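Local coordinates for protein malyl-CoA lyase/beta-methylmalyl-CoA lyase (Methylobacterium extorquens, PDB 5UGR) that is a magnesium-binding enzyme of the HpcH/HpaI aldolase/citrate lyase family, built on a TIM barrel and assembled from six copies of the chain, at residues D91-C96 with T121-A126; S187-K192 with G196-H201. One frame throughout, in Å; residues are numbered along the deposited sequence.

Contact 1: residues D91-C96 with T121-A126; sequences DIVEAC and TQIEQA
V93 and I123 meet methyl to methyl, with V93 CG1 3.5 Å from I123 CG2, the closest approach of the two segments. Both residues are buried and both send their CB toward the other helix. With CG1 anti to the backbone N (chi1 178°), V93 holds that branch out toward I123, whose own CG2 is likewise anti to its N. The same I123 methyl has a second neighbour: E94 CG lies 3.7 Å from I123 CG2, the glutamate chain running at about a right angle to the isoleucine. One methyl is thus held between a valine branch and the aliphatic stem of an acid. The backbones come nearest just here, with CA of E94 and CA of I123 6.4 Å apart.

The other side of the contact is looser and more polar. E94 is partly exposed and extends beyond CG, carrying its carboxylate away from I123 CG2; OE2 hydrogen-bonds to Y86 OH of a second subunit, and a bound pentaethylene glycol, probably from the crystallisation liquor, lies about 3 Å from the side chain. Y86 of that subunit also packs on I123, so part of this side is covered by a neighbouring chain.

In the barrel, helix 85-95 links strand 72-76 to strand 101-104 and helix 110-127 links strand 101-104 to strand 134-139, making them successive helices of the outer layer. I133, in the loop leading to strand 134-139, touches V93, while I60 and L63 of the preceding helix, 52-65, pack against I92.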
ATOM      1  N   ASP A  91      18.630  24.777  17.875  1.00 17.05           N
ATOM      2  CA  ASP A  91      19.005  26.058  18.517  1.00 17.05           C
ATOM      3  C   ASP A  91      17.792  26.986  18.664  1.00 17.54           C
ATOM      4  O   ASP A  91      17.592  27.613  19.699  1.00 19.20           O
ATOM      5  CB  ASP A  91      20.110  26.769  17.769  1.00 19.31           C
ATOM      6  CG  ASP A  91      21.425  26.073  17.843  1.00 20.88           C
ATOM      7  OD1 ASP A  91      21.555  25.048  18.531  1.00 23.33           O
ATOM      8  OD2 ASP A  91      22.395  26.666  17.298  1.00 23.43           O
ATOM      9  N   ILE A  92      16.968  27.066  17.627  1.00 15.26           N
ATOM     10  CA  ILE A  92      15.850  28.006  17.658  1.00 16.90           C
ATOM     11  C   ILE A  92      14.724  27.496  18.510  1.00 17.87           C
ATOM     12  O   ILE A  92      14.154  28.290  19.301  1.00 16.97           O
ATOM     13  CB  ILE A  92      15.395  28.436  16.251  1.00 16.53           C
ATOM     14  CG1 ILE A  92      16.551  29.067  15.498  1.00 18.10           C
ATOM     15  CG2 ILE A  92      14.175  29.341  16.305  1.00 17.39           C
ATOM     16  CD1 ILE A  92      16.414  29.219  13.984  1.00 17.61           C
ATOM     17  N   VAL A  93      14.357  26.198  18.390  1.00 15.97           N
ATOM     18  CA  VAL A  93      13.256  25.739  19.195  1.00 16.35           C
ATOM     19  C   VAL A  93      13.656  25.771  20.688  1.00 17.57           C
ATOM     20  O   VAL A  93      12.827  26.153  21.553  1.00 18.49           O
ATOM     21  CB  VAL A  93      12.696  24.364  18.752  1.00 15.92           C
ATOM     22  CG1 VAL A  93      11.570  23.887  19.641  1.00 17.83           C
ATOM     23  CG2 VAL A  93      12.224  24.426  17.294  1.00 17.17           C
ATOM     24  N   GLU A  94      14.900  25.454  21.004  1.00 16.17           N
ATOM     25  CA  GLU A  94      15.324  25.524  22.420  1.00 17.86           C
ATOM     26  C   GLU A  94      15.206  26.930  22.970  1.00 20.38           C
ATOM     27  O   GLU A  94      14.768  27.098  24.103  1.00 22.36           O
ATOM     28  CB  GLU A  94      16.749  24.989  22.590  1.00 17.95           C
ATOM     29  CG  GLU A  94      16.862  23.474  22.589  1.00 18.58           C
ATOM     30  CD  GLU A  94      18.271  22.962  22.855  1.00 20.99           C
ATOM     31  OE1 GLU A  94      19.228  23.762  22.979  1.00 22.21           O
ATOM     32  OE2 GLU A  94      18.393  21.716  22.988  1.00 20.52           O
ATOM     33  N   ALA A  95      15.602  27.925  22.156  1.00 17.97           N
ATOM     34  CA  ALA A  95      15.786  29.310  22.644  1.00 19.09           C
ATOM     35  C   ALA A  95      14.584  30.216  22.537  1.00 20.75           C
ATOM     36  O   ALA A  95      14.588  31.279  23.155  1.00 21.75           O
ATOM     37  CB  ALA A  95      16.970  29.945  21.956  1.00 23.27           C
ATOM     38  N   CYS A  96      13.580  29.826  21.726  1.00 18.78           N
ATOM     39  CA  CYS A  96      12.604  30.825  21.261  1.00 18.11           C
ATOM     40  C   CYS A  96      11.168  30.370  21.448  1.00 19.12           C
ATOM     41  O   CYS A  96      10.521  29.892  20.499  1.00 19.42           O
ATOM     42  CB  CYS A  96      12.857  31.196  19.809  1.00 19.19           C
ATOM     43  SG  CYS A  96      14.505  31.775  19.399  1.00 20.77           S
ATOM     44  N   THR A 121       9.303  17.449  18.648  1.00 14.51           N
ATOM     45  CA  THR A 121       8.636  16.948  19.828  1.00 13.73           C
ATOM     46  C   THR A 121       9.609  16.796  21.011  1.00 13.65           C
ATOM     47  O   THR A 121       9.281  17.163  22.162  1.00 14.42           O
ATOM     48  CB  THR A 121       7.851  15.651  19.558  1.00 13.70           C
ATOM     49  OG1 THR A 121       6.930  15.908  18.478  1.00 14.75           O
ATOM     50  CG2 THR A 121       7.119  15.184  20.791  1.00 15.15           C
ATOM     51  N   GLN A 122      10.759  16.189  20.746  1.00 12.55           N
ATOM     52  CA  GLN A 122      11.757  15.949  21.804  1.00 14.12           C
ATOM     53  C   GLN A 122      12.203  17.258  22.420  1.00 14.25           C
ATOM     54  O   GLN A 122      12.334  17.357  23.650  1.00 15.34           O
ATOM     55  CB  GLN A 122      12.935  15.163  21.304  1.00 13.60           C
ATOM     56  CG  GLN A 122      12.524  13.722  20.963  1.00 13.55           C
ATOM     57  CD  GLN A 122      13.656  12.899  20.440  1.00 13.25           C
ATOM     58  OE1 GLN A 122      14.818  13.339  20.464  1.00 14.69           O
ATOM     59  NE2 GLN A 122      13.336  11.711  19.904  1.00 13.85           N
ATOM     60  N   ILE A 123      12.428  18.273  21.605  1.00 13.42           N
ATOM     61  CA  ILE A 123      12.877  19.571  22.157  1.00 15.45           C
ATOM     62  C   ILE A 123      11.773  20.177  22.986  1.00 14.73           C
ATOM     63  O   ILE A 123      12.012  20.725  24.100  1.00 16.28           O
ATOM     64  CB  ILE A 123      13.325  20.535  21.049  1.00 15.29           C
ATOM     65  CG1 ILE A 123      14.488  19.944  20.241  1.00 16.53           C
ATOM     66  CG2 ILE A 123      13.703  21.887  21.624  1.00 15.23           C
ATOM     67  CD1 ILE A 123      14.572  20.544  18.838  1.00 17.35           C
ATOM     68  N   GLU A 124      10.530  20.091  22.504  1.00 14.70           N
ATOM     69  CA  GLU A 124       9.414  20.605  23.274  1.00 15.63           C
ATOM     70  C   GLU A 124       9.238  19.852  24.637  1.00 16.54           C
ATOM     71  O   GLU A 124       8.880  20.469  25.659  1.00 18.01           O
ATOM     72  CB  GLU A 124       8.097  20.560  22.435  1.00 16.87           C
ATOM     73  CG  GLU A 124       8.058  21.573  21.315  1.00 16.49           C
ATOM     74  CD  GLU A 124       6.720  21.630  20.595  1.00 17.18           C
ATOM     75  OE1 GLU A 124       5.920  20.667  20.645  1.00 19.66           O
ATOM     76  OE2 GLU A 124       6.484  22.715  19.985  1.00 21.89           O
ATOM     77  N   GLN A 125       9.430  18.534  24.624  1.00 15.40           N
ATOM     78  CA  GLN A 125       9.421  17.740  25.837  1.00 15.66           C
ATOM     79  C   GLN A 125      10.512  18.252  26.797  1.00 16.86           C
ATOM     80  O   GLN A 125      10.242  18.380  27.991  1.00 20.02           O
ATOM     81  CB  GLN A 125       9.648  16.283  25.544  1.00 17.02           C
ATOM     82  CG  GLN A 125       8.485  15.586  24.848  1.00 16.31           C
ATOM     83  CD  GLN A 125       8.764  14.125  24.508  1.00 17.62           C
ATOM     84  OE1 GLN A 125       8.007  13.164  24.912  1.00 24.00           O
ATOM     85  NE2 GLN A 125       9.753  13.941  23.795  1.00 15.64           N
ATOM     86  N   ALA A 126      11.719  18.514  26.298  1.00 15.23           N
ATOM     87  CA  ALA A 126      12.799  18.936  27.157  1.00 17.75           C
ATOM     88  C   ALA A 126      12.494  20.301  27.766  1.00 19.01           C
ATOM     89  O   ALA A 126      12.842  20.557  28.928  1.00 22.29           O
ATOM     90  CB  ALA A 126      14.091  18.984  26.357  1.00 18.17           C
TER

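Contact 2: residues S187-K192 with G196-H201; sequences SVLTDK and GNRQTH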
ATOM      1  N   SER A 187       0.170  27.994 -24.372  1.00 14.48           N
ATOM      2  CA  SER A 187      -0.971  28.561 -25.072  1.00 12.56           C
ATOM      3  C   SER A 187      -1.411  27.574 -26.110  1.00 14.32           C
ATOM      4  O   SER A 187      -0.641  26.704 -26.531  1.00 15.58           O
ATOM      5  CB  SER A 187      -0.575  29.914 -25.715  1.00 13.79           C
ATOM      6  OG  SER A 187       0.456  29.788 -26.675  1.00 15.10           O
ATOM      7  N   VAL A 188      -2.680  27.731 -26.498  1.00 13.66           N
ATOM      8  CA  VAL A 188      -3.207  26.979 -27.620  0.50 14.61           C
ATOM      9  C   VAL A 188      -3.459  27.873 -28.818  1.00 15.10           C
ATOM     10  O   VAL A 188      -3.843  29.037 -28.690  1.00 15.77           O
ATOM     11  CB  VAL A 188      -4.450  26.138 -27.299  0.50 15.05           C
ATOM     12  CG1 VAL A 188      -4.156  25.121 -26.185  0.50 15.28           C
ATOM     13  CG2 VAL A 188      -5.648  27.023 -26.993  0.50 14.83           C
ATOM     14  N   LEU A 189      -3.186  27.290 -29.984  1.00 14.92           N
ATOM     15  CA  LEU A 189      -3.416  27.963 -31.299  1.00 14.76           C
ATOM     16  C   LEU A 189      -4.697  27.378 -31.845  1.00 15.70           C
ATOM     17  O   LEU A 189      -4.766  26.163 -32.053  1.00 16.32           O
ATOM     18  CB  LEU A 189      -2.275  27.694 -32.242  1.00 15.89           C
ATOM     19  CG  LEU A 189      -2.345  28.356 -33.637  1.00 15.99           C
ATOM     20  CD1 LEU A 189      -2.351  29.849 -33.524  1.00 16.38           C
ATOM     21  CD2 LEU A 189      -1.210  27.838 -34.542  1.00 17.65           C
ATOM     22  N   THR A 190      -5.733  28.179 -31.978  1.00 14.30           N
ATOM     23  CA  THR A 190      -7.002  27.661 -32.400  1.00 15.94           C
ATOM     24  C   THR A 190      -6.974  27.189 -33.864  1.00 15.88           C
ATOM     25  O   THR A 190      -6.163  27.600 -34.663  1.00 15.68           O
ATOM     26  CB  THR A 190      -8.133  28.675 -32.172  1.00 15.77           C
ATOM     27  OG1 THR A 190      -8.040  29.779 -33.088  1.00 17.70           O
ATOM     28  CG2 THR A 190      -8.143  29.149 -30.694  1.00 17.52           C
ATOM     29  N   ASP A 191      -7.902  26.267 -34.176  1.00 15.43           N
ATOM     30  CA  ASP A 191      -8.117  25.866 -35.534  1.00 16.96           C
ATOM     31  C   ASP A 191      -8.686  27.042 -36.337  1.00 18.08           C
ATOM     32  O   ASP A 191      -9.429  27.852 -35.802  1.00 19.80           O
ATOM     33  CB  ASP A 191      -9.103  24.682 -35.564  1.00 18.01           C
ATOM     34  CG  ASP A 191      -8.584  23.438 -34.830  1.00 17.35           C
ATOM     35  OD1 ASP A 191      -7.376  23.116 -34.913  1.00 18.14           O
ATOM     36  OD2 ASP A 191      -9.397  22.757 -34.182  1.00 22.16           O
ATOM     37  N   LYS A 192      -8.332  27.124 -37.622  1.00 17.78           N
ATOM     38  CA  LYS A 192      -8.824  28.229 -38.480  1.00 18.68           C
ATOM     39  C   LYS A 192     -10.311  28.334 -38.419  1.00 19.20           C
ATOM     40  O   LYS A 192     -11.023  27.310 -38.565  1.00 21.89           O
ATOM     41  CB  LYS A 192      -8.381  28.104 -39.912  1.00 21.95           C
ATOM     42  CG  LYS A 192      -6.900  28.262 -40.114  1.00 21.68           C
ATOM     43  CD  LYS A 192      -6.435  28.194 -41.589  1.00 28.50           C
ATOM     44  CE  LYS A 192      -4.961  28.538 -41.668  1.00 31.89           C
ATOM     45  NZ  LYS A 192      -4.544  28.683 -43.085  1.00 37.27           N
ATOM     46  N   GLY A 196     -10.442  32.231 -41.794  1.00 19.33           N
ATOM     47  CA  GLY A 196      -9.059  31.836 -41.929  1.00 21.07           C
ATOM     48  C   GLY A 196      -8.168  32.187 -40.773  1.00 18.61           C
ATOM     49  O   GLY A 196      -6.953  31.994 -40.845  1.00 19.23           O
ATOM     50  N   ASN A 197      -8.768  32.621 -39.690  1.00 17.77           N
ATOM     51  CA  ASN A 197      -8.010  33.152 -38.538  1.00 16.54           C
ATOM     52  C   ASN A 197      -7.798  32.114 -37.459  1.00 16.01           C
ATOM     53  O   ASN A 197      -8.665  31.253 -37.201  1.00 19.04           O
ATOM     54  CB  ASN A 197      -8.741  34.355 -37.944  1.00 16.54           C
ATOM     55  CG  ASN A 197      -8.831  35.525 -38.910  1.00 18.54           C
ATOM     56  OD1 ASN A 197      -8.065  35.633 -39.860  1.00 16.71           O
ATOM     57  ND2 ASN A 197      -9.788  36.413 -38.658  1.00 20.99           N
ATOM     58  N   ARG A 198      -6.670  32.277 -36.778  1.00 16.37           N
ATOM     59  CA  ARG A 198      -6.301  31.480 -35.648  1.00 15.48           C
ATOM     60  C   ARG A 198      -5.885  32.332 -34.479  1.00 16.73           C
ATOM     61  O   ARG A 198      -4.988  33.177 -34.631  1.00 20.33           O
ATOM     62  CB  ARG A 198      -5.157  30.529 -36.012  1.00 16.11           C
ATOM     63  CG  ARG A 198      -5.388  29.708 -37.223  1.00 15.88           C
ATOM     64  CD  ARG A 198      -4.177  28.842 -37.563  1.00 17.27           C
ATOM     65  NE  ARG A 198      -4.142  27.623 -36.785  1.00 16.26           N
ATOM     66  CZ  ARG A 198      -3.316  26.596 -37.035  1.00 16.38           C
ATOM     67  NH1 ARG A 198      -2.426  26.644 -38.023  1.00 17.07           N
ATOM     68  NH2 ARG A 198      -3.446  25.452 -36.336  1.00 16.90           N
ATOM     69  N   GLN A 199      -6.512  32.119 -33.311  1.00 15.24           N
ATOM     70  CA  GLN A 199      -6.198  32.922 -32.119  1.00 16.03           C
ATOM     71  C   GLN A 199      -5.216  32.135 -31.248  1.00 14.98           C
ATOM     72  O   GLN A 199      -5.139  30.894 -31.345  1.00 16.27           O
ATOM     73  CB  GLN A 199      -7.438  33.199 -31.283  1.00 18.36           C
ATOM     74  CG  GLN A 199      -8.536  33.872 -32.038  1.00 23.48           C
ATOM     75  CD  GLN A 199      -8.150  35.012 -32.861  1.00 34.85           C
ATOM     76  OE1 GLN A 199      -7.350  35.894 -32.434  1.00 45.77           O
ATOM     77  NE2 GLN A 199      -8.732  35.061 -34.074  1.00 40.81           N
ATOM     78  N   THR A 200      -4.511  32.851 -30.385  1.00 15.31           N
ATOM     79  CA  THR A 200      -3.631  32.241 -29.384  1.00 14.95           C
ATOM     80  C   THR A 200      -4.271  32.524 -28.024  1.00 15.01           C
ATOM     81  O   THR A 200      -4.298  33.682 -27.565  1.00 17.61           O
ATOM     82  CB  THR A 200      -2.204  32.782 -29.501  1.00 15.08           C
ATOM     83  OG1 THR A 200      -1.659  32.400 -30.783  1.00 16.91           O
ATOM     84  CG2 THR A 200      -1.320  32.263 -28.374  1.00 17.71           C
ATOM     85  N   HIS A 201      -4.702  31.456 -27.365  1.00 14.10           N
ATOM     86  CA  HIS A 201      -5.331  31.543 -26.045  1.00 13.22           C
ATOM     87  C   HIS A 201      -4.399  30.975 -24.977  1.00 13.79           C
ATOM     88  O   HIS A 201      -3.992  29.807 -25.021  1.00 14.40           O
ATOM     89  CB  HIS A 201      -6.680  30.857 -26.025  1.00 14.38           C
ATOM     90  CG  HIS A 201      -7.690  31.565 -26.880  1.00 14.86           C
ATOM     91  ND1 HIS A 201      -8.873  30.993 -27.245  1.00 15.65           N
ATOM     92  CD2 HIS A 201      -7.715  32.824 -27.380  1.00 17.48           C
ATOM     93  CE1 HIS A 201      -9.569  31.836 -27.978  1.00 17.26           C
ATOM     94  NE2 HIS A 201      -8.893  32.959 -28.067  1.00 18.44           N
TER
HETATM   95  O   HOH W   1      -5.055  24.441 -34.166  1.00 16.38           O
HETATM   96  O   HOH W   2     -10.134  30.195 -34.626  1.00 24.87           O
HETATM   97  O   HOH W   3      -5.652  31.336 -43.185  1.00 28.42           O
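T190 OG1 is gripped twice: it accepts the N-H of Q199 (OG1 to N 2.8 Å) and shares a hydrogen bond with a water 2.6 Å from OG1. This lies in a beta hairpin whose strands, 187-189 and 200-202, run antiparallel. V188 and H201 form a hydrogen-bonded pair, V188 N to H201 O and H201 N to V188 O both measuring 2.9 Å, and L189 faces T200 in the next, non-hydrogen-bonded pair.

Beyond them the pattern is altered by side chains. T190 N still donates to Q199 O, but Q199 N goes to the threonine hydroxyl, which a chi1 of 71° swings between T190's backbone N and carbonyl carbon. The T190 carbonyl is taken instead by R198 NE, at 2.9 Å from T190 O, in the guanidinium plane and with an N-H...O angle of 171°. The K192 chain crosses the R198 chain obliquely, CG near CG.

D234 of a fourth subunit makes a salt bridge with R198 NH2, and H201 ND1 bonds to W202 N of the same neighbour, so the hairpin reaches into the hexamer's contacts. At the guanidinium edge, a water 2.9 Å from R198 NH2 donates to L189 O and D191 OD1; L189 CD2 stands 3.5 Å above the centre of one face, limiting the group's rotation together with the NE bond.

Contacts 1 and 2 do not touch: their centres are 58 Å apart and their nearest atoms about 42 Å, on opposite sides of the chain's centre. Contact 1 lies about 23 Å from that centre, in the helical layer of the barrel; contact 2, centred about 37 Å out, belongs to a projecting hairpin inserted between strands 158-163 and 223-226. Neither includes a ligand of the magnesium, which is held by D45, E140 and D167. Along the chain, helix 110-127 of contact 1 precedes the strand that leads to E140, and the hairpin follows helix 165-172, which carries D167. Each chiefly meets one other subunit, not the same one, and T121 and H201 each touch a further subunit.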